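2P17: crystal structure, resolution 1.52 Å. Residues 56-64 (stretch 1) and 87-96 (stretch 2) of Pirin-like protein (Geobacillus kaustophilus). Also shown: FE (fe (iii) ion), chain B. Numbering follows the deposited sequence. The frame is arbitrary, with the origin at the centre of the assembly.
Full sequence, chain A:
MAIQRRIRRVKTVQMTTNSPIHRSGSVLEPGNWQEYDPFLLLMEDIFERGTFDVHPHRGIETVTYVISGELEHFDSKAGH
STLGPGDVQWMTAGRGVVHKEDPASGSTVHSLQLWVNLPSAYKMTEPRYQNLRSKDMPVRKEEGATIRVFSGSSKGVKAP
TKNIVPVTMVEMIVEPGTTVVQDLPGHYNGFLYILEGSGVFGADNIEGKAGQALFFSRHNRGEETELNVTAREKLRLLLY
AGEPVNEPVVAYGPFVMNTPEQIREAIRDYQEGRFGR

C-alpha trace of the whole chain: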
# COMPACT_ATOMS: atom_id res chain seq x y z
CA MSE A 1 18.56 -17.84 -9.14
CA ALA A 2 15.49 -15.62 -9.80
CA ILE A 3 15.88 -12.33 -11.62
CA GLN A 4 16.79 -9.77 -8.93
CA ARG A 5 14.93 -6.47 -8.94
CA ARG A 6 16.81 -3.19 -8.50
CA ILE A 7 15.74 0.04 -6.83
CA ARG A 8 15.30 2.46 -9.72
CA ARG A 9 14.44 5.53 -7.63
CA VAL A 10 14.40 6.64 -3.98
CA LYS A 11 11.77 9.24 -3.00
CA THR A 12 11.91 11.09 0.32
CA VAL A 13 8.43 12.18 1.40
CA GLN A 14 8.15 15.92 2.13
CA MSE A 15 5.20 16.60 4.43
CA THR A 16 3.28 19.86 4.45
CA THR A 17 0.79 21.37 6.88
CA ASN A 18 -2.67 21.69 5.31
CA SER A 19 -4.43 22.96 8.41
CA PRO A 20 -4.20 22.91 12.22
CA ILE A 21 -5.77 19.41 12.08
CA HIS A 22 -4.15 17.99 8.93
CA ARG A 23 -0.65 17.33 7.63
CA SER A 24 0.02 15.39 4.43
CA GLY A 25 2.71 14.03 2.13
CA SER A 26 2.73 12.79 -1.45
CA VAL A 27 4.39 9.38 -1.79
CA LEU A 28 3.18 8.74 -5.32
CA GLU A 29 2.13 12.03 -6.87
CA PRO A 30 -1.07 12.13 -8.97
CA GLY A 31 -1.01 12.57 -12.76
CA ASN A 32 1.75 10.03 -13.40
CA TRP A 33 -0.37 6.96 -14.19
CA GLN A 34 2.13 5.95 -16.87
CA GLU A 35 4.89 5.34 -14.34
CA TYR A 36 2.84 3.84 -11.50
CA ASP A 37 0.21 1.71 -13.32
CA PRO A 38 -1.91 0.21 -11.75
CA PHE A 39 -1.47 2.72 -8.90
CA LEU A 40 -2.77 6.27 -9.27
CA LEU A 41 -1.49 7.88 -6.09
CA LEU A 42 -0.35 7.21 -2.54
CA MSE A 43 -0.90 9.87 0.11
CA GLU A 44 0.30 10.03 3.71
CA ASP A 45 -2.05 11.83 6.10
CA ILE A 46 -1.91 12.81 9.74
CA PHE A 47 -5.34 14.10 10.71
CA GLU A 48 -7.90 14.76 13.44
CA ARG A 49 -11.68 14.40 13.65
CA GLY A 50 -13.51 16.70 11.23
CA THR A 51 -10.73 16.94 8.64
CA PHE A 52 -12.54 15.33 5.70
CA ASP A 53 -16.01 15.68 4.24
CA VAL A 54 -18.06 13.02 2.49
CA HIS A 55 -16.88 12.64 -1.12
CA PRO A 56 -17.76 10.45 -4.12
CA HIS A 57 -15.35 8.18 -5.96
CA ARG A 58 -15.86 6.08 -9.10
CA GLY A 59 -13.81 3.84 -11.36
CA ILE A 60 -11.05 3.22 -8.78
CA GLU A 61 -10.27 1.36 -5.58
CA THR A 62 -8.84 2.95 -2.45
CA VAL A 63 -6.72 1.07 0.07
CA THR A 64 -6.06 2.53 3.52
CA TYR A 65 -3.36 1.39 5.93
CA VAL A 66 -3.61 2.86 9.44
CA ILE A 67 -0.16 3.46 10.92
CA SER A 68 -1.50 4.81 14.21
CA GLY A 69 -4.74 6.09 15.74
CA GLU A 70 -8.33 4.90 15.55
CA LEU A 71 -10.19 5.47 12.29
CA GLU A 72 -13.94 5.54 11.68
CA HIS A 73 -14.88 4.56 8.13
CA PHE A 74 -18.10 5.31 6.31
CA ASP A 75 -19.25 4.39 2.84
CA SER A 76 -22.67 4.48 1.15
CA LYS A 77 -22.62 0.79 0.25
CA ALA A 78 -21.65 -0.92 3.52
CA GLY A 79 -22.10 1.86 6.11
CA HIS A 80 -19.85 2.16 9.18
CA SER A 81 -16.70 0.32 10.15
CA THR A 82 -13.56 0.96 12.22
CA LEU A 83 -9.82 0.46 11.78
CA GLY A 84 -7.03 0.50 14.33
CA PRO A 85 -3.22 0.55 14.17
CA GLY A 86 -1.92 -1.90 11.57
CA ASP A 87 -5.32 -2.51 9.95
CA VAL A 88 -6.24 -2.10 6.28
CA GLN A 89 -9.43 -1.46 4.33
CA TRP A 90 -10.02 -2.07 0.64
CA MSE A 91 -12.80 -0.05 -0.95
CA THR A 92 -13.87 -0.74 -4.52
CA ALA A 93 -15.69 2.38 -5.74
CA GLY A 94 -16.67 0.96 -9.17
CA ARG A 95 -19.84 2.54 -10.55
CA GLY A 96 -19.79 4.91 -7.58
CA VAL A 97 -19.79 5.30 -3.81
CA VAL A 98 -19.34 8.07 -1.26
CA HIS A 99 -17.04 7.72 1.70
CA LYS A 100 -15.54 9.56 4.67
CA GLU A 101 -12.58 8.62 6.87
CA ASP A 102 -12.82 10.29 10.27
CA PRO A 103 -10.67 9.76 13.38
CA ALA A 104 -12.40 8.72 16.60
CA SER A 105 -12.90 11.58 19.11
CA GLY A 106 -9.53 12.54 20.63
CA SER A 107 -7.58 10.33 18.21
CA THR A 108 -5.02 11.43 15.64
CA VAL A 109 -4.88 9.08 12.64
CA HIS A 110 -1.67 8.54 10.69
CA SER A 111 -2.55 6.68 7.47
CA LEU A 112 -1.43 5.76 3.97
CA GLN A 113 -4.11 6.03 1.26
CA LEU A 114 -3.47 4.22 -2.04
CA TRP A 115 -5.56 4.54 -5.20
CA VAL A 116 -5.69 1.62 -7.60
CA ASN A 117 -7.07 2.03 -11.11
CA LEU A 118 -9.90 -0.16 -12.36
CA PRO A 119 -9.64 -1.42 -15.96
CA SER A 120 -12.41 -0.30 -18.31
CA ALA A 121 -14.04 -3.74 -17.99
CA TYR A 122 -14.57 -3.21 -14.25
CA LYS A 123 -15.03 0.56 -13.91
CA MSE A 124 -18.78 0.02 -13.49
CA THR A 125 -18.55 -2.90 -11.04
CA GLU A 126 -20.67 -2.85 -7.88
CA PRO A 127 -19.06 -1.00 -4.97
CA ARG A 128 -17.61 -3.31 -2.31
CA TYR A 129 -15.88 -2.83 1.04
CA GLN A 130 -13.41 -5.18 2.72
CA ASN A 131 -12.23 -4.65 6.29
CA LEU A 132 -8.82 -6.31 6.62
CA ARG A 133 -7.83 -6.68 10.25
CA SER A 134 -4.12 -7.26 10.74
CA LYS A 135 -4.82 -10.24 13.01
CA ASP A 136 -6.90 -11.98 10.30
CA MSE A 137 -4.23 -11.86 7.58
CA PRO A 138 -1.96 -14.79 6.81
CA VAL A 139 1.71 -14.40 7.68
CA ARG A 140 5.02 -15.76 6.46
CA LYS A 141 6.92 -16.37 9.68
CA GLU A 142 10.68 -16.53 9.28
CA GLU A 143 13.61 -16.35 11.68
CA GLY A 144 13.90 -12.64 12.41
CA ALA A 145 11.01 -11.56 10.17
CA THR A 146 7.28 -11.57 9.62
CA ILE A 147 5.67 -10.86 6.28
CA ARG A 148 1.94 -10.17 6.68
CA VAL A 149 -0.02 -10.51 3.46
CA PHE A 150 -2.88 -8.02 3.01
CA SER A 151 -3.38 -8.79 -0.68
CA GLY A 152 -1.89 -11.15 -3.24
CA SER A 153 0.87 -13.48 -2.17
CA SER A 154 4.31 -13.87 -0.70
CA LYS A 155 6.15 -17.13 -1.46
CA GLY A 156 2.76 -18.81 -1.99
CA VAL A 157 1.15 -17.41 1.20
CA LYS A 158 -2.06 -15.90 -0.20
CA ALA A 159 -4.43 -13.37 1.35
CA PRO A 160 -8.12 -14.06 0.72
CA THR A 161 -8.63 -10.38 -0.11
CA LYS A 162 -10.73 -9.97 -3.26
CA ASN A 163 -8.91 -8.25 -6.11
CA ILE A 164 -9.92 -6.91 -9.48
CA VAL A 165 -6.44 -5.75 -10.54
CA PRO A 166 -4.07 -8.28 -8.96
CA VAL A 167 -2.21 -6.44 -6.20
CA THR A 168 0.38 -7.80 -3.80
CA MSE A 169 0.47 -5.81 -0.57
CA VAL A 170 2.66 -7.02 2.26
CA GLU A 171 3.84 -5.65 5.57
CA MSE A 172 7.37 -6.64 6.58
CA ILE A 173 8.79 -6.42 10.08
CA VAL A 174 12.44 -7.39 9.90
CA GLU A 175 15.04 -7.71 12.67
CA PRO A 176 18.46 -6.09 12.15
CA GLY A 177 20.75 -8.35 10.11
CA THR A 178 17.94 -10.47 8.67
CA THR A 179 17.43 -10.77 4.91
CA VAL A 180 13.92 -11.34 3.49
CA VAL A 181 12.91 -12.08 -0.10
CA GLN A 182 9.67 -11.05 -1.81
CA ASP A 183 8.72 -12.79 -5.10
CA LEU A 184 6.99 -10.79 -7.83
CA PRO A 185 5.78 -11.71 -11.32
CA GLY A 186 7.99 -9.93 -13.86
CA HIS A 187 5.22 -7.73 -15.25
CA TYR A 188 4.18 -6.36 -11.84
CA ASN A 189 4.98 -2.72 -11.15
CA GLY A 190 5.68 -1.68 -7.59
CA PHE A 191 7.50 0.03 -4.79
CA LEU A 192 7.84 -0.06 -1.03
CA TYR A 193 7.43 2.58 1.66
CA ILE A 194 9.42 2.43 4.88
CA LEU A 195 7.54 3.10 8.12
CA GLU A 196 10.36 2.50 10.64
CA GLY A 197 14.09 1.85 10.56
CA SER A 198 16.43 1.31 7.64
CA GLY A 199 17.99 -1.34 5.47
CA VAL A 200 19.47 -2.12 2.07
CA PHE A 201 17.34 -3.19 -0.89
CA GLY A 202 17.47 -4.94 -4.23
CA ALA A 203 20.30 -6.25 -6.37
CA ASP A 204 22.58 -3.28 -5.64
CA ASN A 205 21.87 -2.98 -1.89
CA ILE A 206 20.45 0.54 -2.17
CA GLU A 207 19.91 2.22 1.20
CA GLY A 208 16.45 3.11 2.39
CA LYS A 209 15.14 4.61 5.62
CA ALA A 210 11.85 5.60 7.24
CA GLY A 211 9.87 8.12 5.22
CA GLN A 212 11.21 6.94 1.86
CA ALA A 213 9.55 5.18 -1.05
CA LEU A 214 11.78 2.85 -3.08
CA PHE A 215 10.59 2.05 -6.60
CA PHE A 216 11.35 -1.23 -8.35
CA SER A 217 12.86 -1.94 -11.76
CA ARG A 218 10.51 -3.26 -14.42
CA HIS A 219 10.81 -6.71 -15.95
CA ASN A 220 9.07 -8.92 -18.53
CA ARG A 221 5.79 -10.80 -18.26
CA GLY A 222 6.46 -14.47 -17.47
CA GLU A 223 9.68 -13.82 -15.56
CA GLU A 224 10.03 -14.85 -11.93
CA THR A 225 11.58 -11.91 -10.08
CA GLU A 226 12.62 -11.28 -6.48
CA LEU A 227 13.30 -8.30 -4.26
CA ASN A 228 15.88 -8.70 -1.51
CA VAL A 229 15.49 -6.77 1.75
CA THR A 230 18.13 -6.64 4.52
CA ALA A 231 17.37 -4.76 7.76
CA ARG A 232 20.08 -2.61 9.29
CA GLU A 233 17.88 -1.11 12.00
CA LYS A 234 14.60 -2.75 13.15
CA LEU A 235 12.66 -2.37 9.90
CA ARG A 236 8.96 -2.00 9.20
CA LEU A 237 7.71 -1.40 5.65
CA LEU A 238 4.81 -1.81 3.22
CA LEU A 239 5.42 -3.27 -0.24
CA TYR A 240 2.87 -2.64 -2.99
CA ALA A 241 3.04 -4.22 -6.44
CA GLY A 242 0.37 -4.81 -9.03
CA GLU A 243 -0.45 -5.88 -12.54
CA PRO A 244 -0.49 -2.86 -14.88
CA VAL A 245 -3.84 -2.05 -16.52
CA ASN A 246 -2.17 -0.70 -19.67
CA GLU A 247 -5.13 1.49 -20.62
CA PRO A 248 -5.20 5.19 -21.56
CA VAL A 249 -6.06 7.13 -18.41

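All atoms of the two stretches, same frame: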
# COMPACT_ATOMS: atom_id res chain seq x y z
N PRO A 56 -17.63 11.57 -3.19
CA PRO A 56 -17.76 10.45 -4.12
C PRO A 56 -16.44 10.00 -4.74
O PRO A 56 -15.50 10.80 -4.88
CB PRO A 56 -18.70 11.01 -5.20
CG PRO A 56 -18.42 12.47 -5.18
CD PRO A 56 -18.15 12.83 -3.76
N HIS A 57 -16.37 8.72 -5.07
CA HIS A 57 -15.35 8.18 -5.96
C HIS A 57 -16.01 7.21 -6.94
O HIS A 57 -17.04 6.61 -6.64
CB HIS A 57 -14.26 7.42 -5.19
CG HIS A 57 -13.35 8.30 -4.40
ND1 HIS A 57 -12.51 9.23 -4.98
CD2 HIS A 57 -13.12 8.37 -3.06
CE1 HIS A 57 -11.81 9.84 -4.04
NE2 HIS A 57 -12.17 9.35 -2.87
N ARG A 58 -15.42 7.08 -8.12
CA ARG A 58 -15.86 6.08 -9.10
C ARG A 58 -14.70 5.61 -9.95
O ARG A 58 -13.74 6.36 -10.16
CB ARG A 58 -17.02 6.61 -9.96
CG ARG A 58 -16.73 7.78 -10.88
CD ARG A 58 -18.03 8.28 -11.53
NE ARG A 58 -17.78 9.34 -12.51
NH1 ARG A 58 -19.91 7.57 -14.17
N GLY A 59 -14.77 4.36 -10.39
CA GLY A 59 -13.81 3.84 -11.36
C GLY A 59 -12.43 3.51 -10.80
O GLY A 59 -11.49 3.30 -11.57
N ILE A 60 -12.32 3.48 -9.47
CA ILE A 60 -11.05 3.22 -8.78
C ILE A 60 -11.31 2.36 -7.56
O ILE A 60 -12.47 2.10 -7.21
CB ILE A 60 -10.33 4.54 -8.34
CG1 ILE A 60 -11.11 5.27 -7.23
CG2 ILE A 60 -10.04 5.43 -9.55
CD1 ILE A 60 -10.29 6.42 -6.59
N GLU A 61 -10.24 1.89 -6.94
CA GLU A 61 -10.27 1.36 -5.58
C GLU A 61 -9.38 2.22 -4.69
O GLU A 61 -8.39 2.79 -5.15
CB GLU A 61 -9.77 -0.08 -5.52
CG GLU A 61 -10.45 -1.02 -6.51
CD GLU A 61 -10.05 -2.45 -6.25
OE1 GLU A 61 -8.89 -2.80 -6.55
OE2 GLU A 61 -10.87 -3.20 -5.70
N THR A 62 -9.73 2.32 -3.42
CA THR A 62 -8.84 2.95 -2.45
C THR A 62 -8.47 1.94 -1.38
O THR A 62 -9.29 1.10 -0.99
CB THR A 62 -9.45 4.18 -1.78
OG1 THR A 62 -10.58 3.80 -1.00
CG2 THR A 62 -9.88 5.21 -2.83
N VAL A 63 -7.22 2.01 -0.93
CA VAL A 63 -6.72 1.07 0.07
C VAL A 63 -6.05 1.87 1.16
O VAL A 63 -5.08 2.58 0.89
CB VAL A 63 -5.71 0.09 -0.54
CG1 VAL A 63 -5.28 -0.92 0.52
CG2 VAL A 63 -6.33 -0.67 -1.72
N THR A 64 -6.58 1.76 2.39
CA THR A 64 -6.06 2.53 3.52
C THR A 64 -5.31 1.62 4.46
O THR A 64 -5.79 0.55 4.79
CB THR A 64 -7.20 3.16 4.34
OG1 THR A 64 -8.17 3.76 3.46
CG2 THR A 64 -6.68 4.22 5.30
N ASP A 87 -4.21 -1.98 10.74
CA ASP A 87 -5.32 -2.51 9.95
C ASP A 87 -5.42 -1.86 8.58
O ASP A 87 -4.91 -0.76 8.37
CB ASP A 87 -6.65 -2.30 10.70
CG ASP A 87 -6.76 -3.12 11.98
OD1 ASP A 87 -6.12 -4.19 12.08
OD2 ASP A 87 -7.49 -2.66 12.88
N VAL A 88 -6.08 -2.56 7.67
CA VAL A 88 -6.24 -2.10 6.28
C VAL A 88 -7.71 -2.19 5.88
O VAL A 88 -8.46 -3.01 6.41
CB VAL A 88 -5.33 -2.94 5.33
CG1 VAL A 88 -5.66 -2.74 3.85
CG2 VAL A 88 -3.85 -2.62 5.59
N GLN A 89 -8.14 -1.29 5.01
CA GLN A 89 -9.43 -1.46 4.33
C GLN A 89 -9.25 -1.31 2.83
O GLN A 89 -8.39 -0.55 2.36
CB GLN A 89 -10.49 -0.48 4.87
CG GLN A 89 -10.13 0.97 4.62
CD GLN A 89 -10.99 1.97 5.40
OE1 GLN A 89 -11.94 1.60 6.10
NE2 GLN A 89 -10.66 3.25 5.27
N TRP A 90 -10.08 -2.03 2.09
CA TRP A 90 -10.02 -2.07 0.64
C TRP A 90 -11.40 -1.69 0.13
O TRP A 90 -12.36 -2.43 0.31
CB TRP A 90 -9.67 -3.49 0.20
CG TRP A 90 -9.02 -3.61 -1.14
CD1 TRP A 90 -9.63 -3.47 -2.38
CD2 TRP A 90 -7.65 -3.89 -1.40
NE1 TRP A 90 -8.70 -3.66 -3.38
CE2 TRP A 90 -7.47 -3.91 -2.80
CE3 TRP A 90 -6.53 -4.12 -0.57
CZ2 TRP A 90 -6.22 -4.15 -3.39
CZ3 TRP A 90 -5.30 -4.36 -1.15
CH2 TRP A 90 -5.15 -4.37 -2.56
N MSE A 91 -11.50 -0.52 -0.50
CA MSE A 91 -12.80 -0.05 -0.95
C MSE A 91 -12.81 0.02 -2.47
O MSE A 91 -12.04 0.77 -3.06
CB MSE A 91 -13.13 1.31 -0.35
CG MSE A 91 -14.56 1.72 -0.66
SE MSE A 91 -15.01 3.55 -0.17
CE MSE A 91 -13.65 3.88 1.17
N THR A 92 -13.67 -0.78 -3.08
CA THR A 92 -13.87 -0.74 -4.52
C THR A 92 -14.99 0.26 -4.80
O THR A 92 -16.13 0.02 -4.42
CB THR A 92 -14.25 -2.13 -5.06
OG1 THR A 92 -13.27 -3.07 -4.63
CG2 THR A 92 -14.33 -2.12 -6.59
N ALA A 93 -14.66 1.36 -5.46
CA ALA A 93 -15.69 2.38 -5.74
C ALA A 93 -16.56 1.98 -6.93
O ALA A 93 -17.77 2.21 -6.90
CB ALA A 93 -15.07 3.74 -5.97
N GLY A 94 -15.95 1.41 -7.97
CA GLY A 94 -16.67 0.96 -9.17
C GLY A 94 -17.61 2.02 -9.71
O GLY A 94 -17.23 3.18 -9.90
N ARG A 95 -18.85 1.61 -9.97
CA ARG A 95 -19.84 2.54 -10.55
C ARG A 95 -20.06 3.81 -9.71
O ARG A 95 -20.45 4.84 -10.25
CB ARG A 95 -21.17 1.83 -10.81
CG ARG A 95 -21.88 1.31 -9.58
CD ARG A 95 -23.15 0.53 -9.97
NE ARG A 95 -22.83 -0.67 -10.73
CZ ARG A 95 -23.65 -1.70 -10.88
NH2 ARG A 95 -23.27 -2.76 -11.58
N GLY A 96 -19.79 3.72 -8.41
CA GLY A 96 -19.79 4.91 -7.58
C GLY A 96 -20.17 4.65 -6.14
O GLY A 96 -21.03 3.82 -5.84
FE FE B . -11.74 9.88 -0.77

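Two neighbouring antiparallel strands, 60-64 and 88-92, are joined here by a ladder of backbone hydrogen bonds, reinforced by side-chain pairs on both faces of the sheet and extended at one end by contacts between a type II' turn of stretch 2 and residues 57-60. Thr 62 and Met 91 form a hydrogen-bonded pair, with Thr 62 N to Met 91 O and Met 91 N to Thr 62 O both 2.8 Å. Thr 64 and Gln 89 repeat the pattern, Thr 64 N reaching Gln 89 O at 2.9 Å and Gln 89 N reaching Thr 64 O at 3.0 Å. Beyond the strand, Ala 93 N donates to Ile 60 O (2.9 Å) and Gly 59 N to Gly 94 O (2.8 Å), carrying the ladder into the turn.

On the face bearing Glu 61, Val 63, Trp 90 and Thr 92, the carboxylate of Glu 61 answers two donors: Thr 92 OG1 lies 2.6 Å from Glu 61 OE2, and Trp 90 NE1 makes a weak bond to Glu 61 OE1 at 3.3 Å. A buried carboxylate suits this place because its two oxygens can satisfy both groups. Val 63, branched and compact, sets its CG2 over the indole face, 3.5 Å from the centroid of the six-membered ring of Trp 90, while its CG1 packs 3.8 Å from Val 88 CG1.

On the other face, Gln 89 NE2 donates to Thr 64 OG1 at 3.1 Å, and the selenomethionine Met 91, with chi1 and chi2 both t, has its CB 3.6 Å from Thr 62 OG1.

The type II' turn from Ala 93 to Gly 96 favours glycine at Gly 94, where phi is positive. The small Ala 93 points toward stretch 1, its CB 3.8 Å from His 57 CB. His 57 also binds the iron FE through NE2 at 2.2 Å. The contact buries 742 Å² between the two stretches, both sides summed.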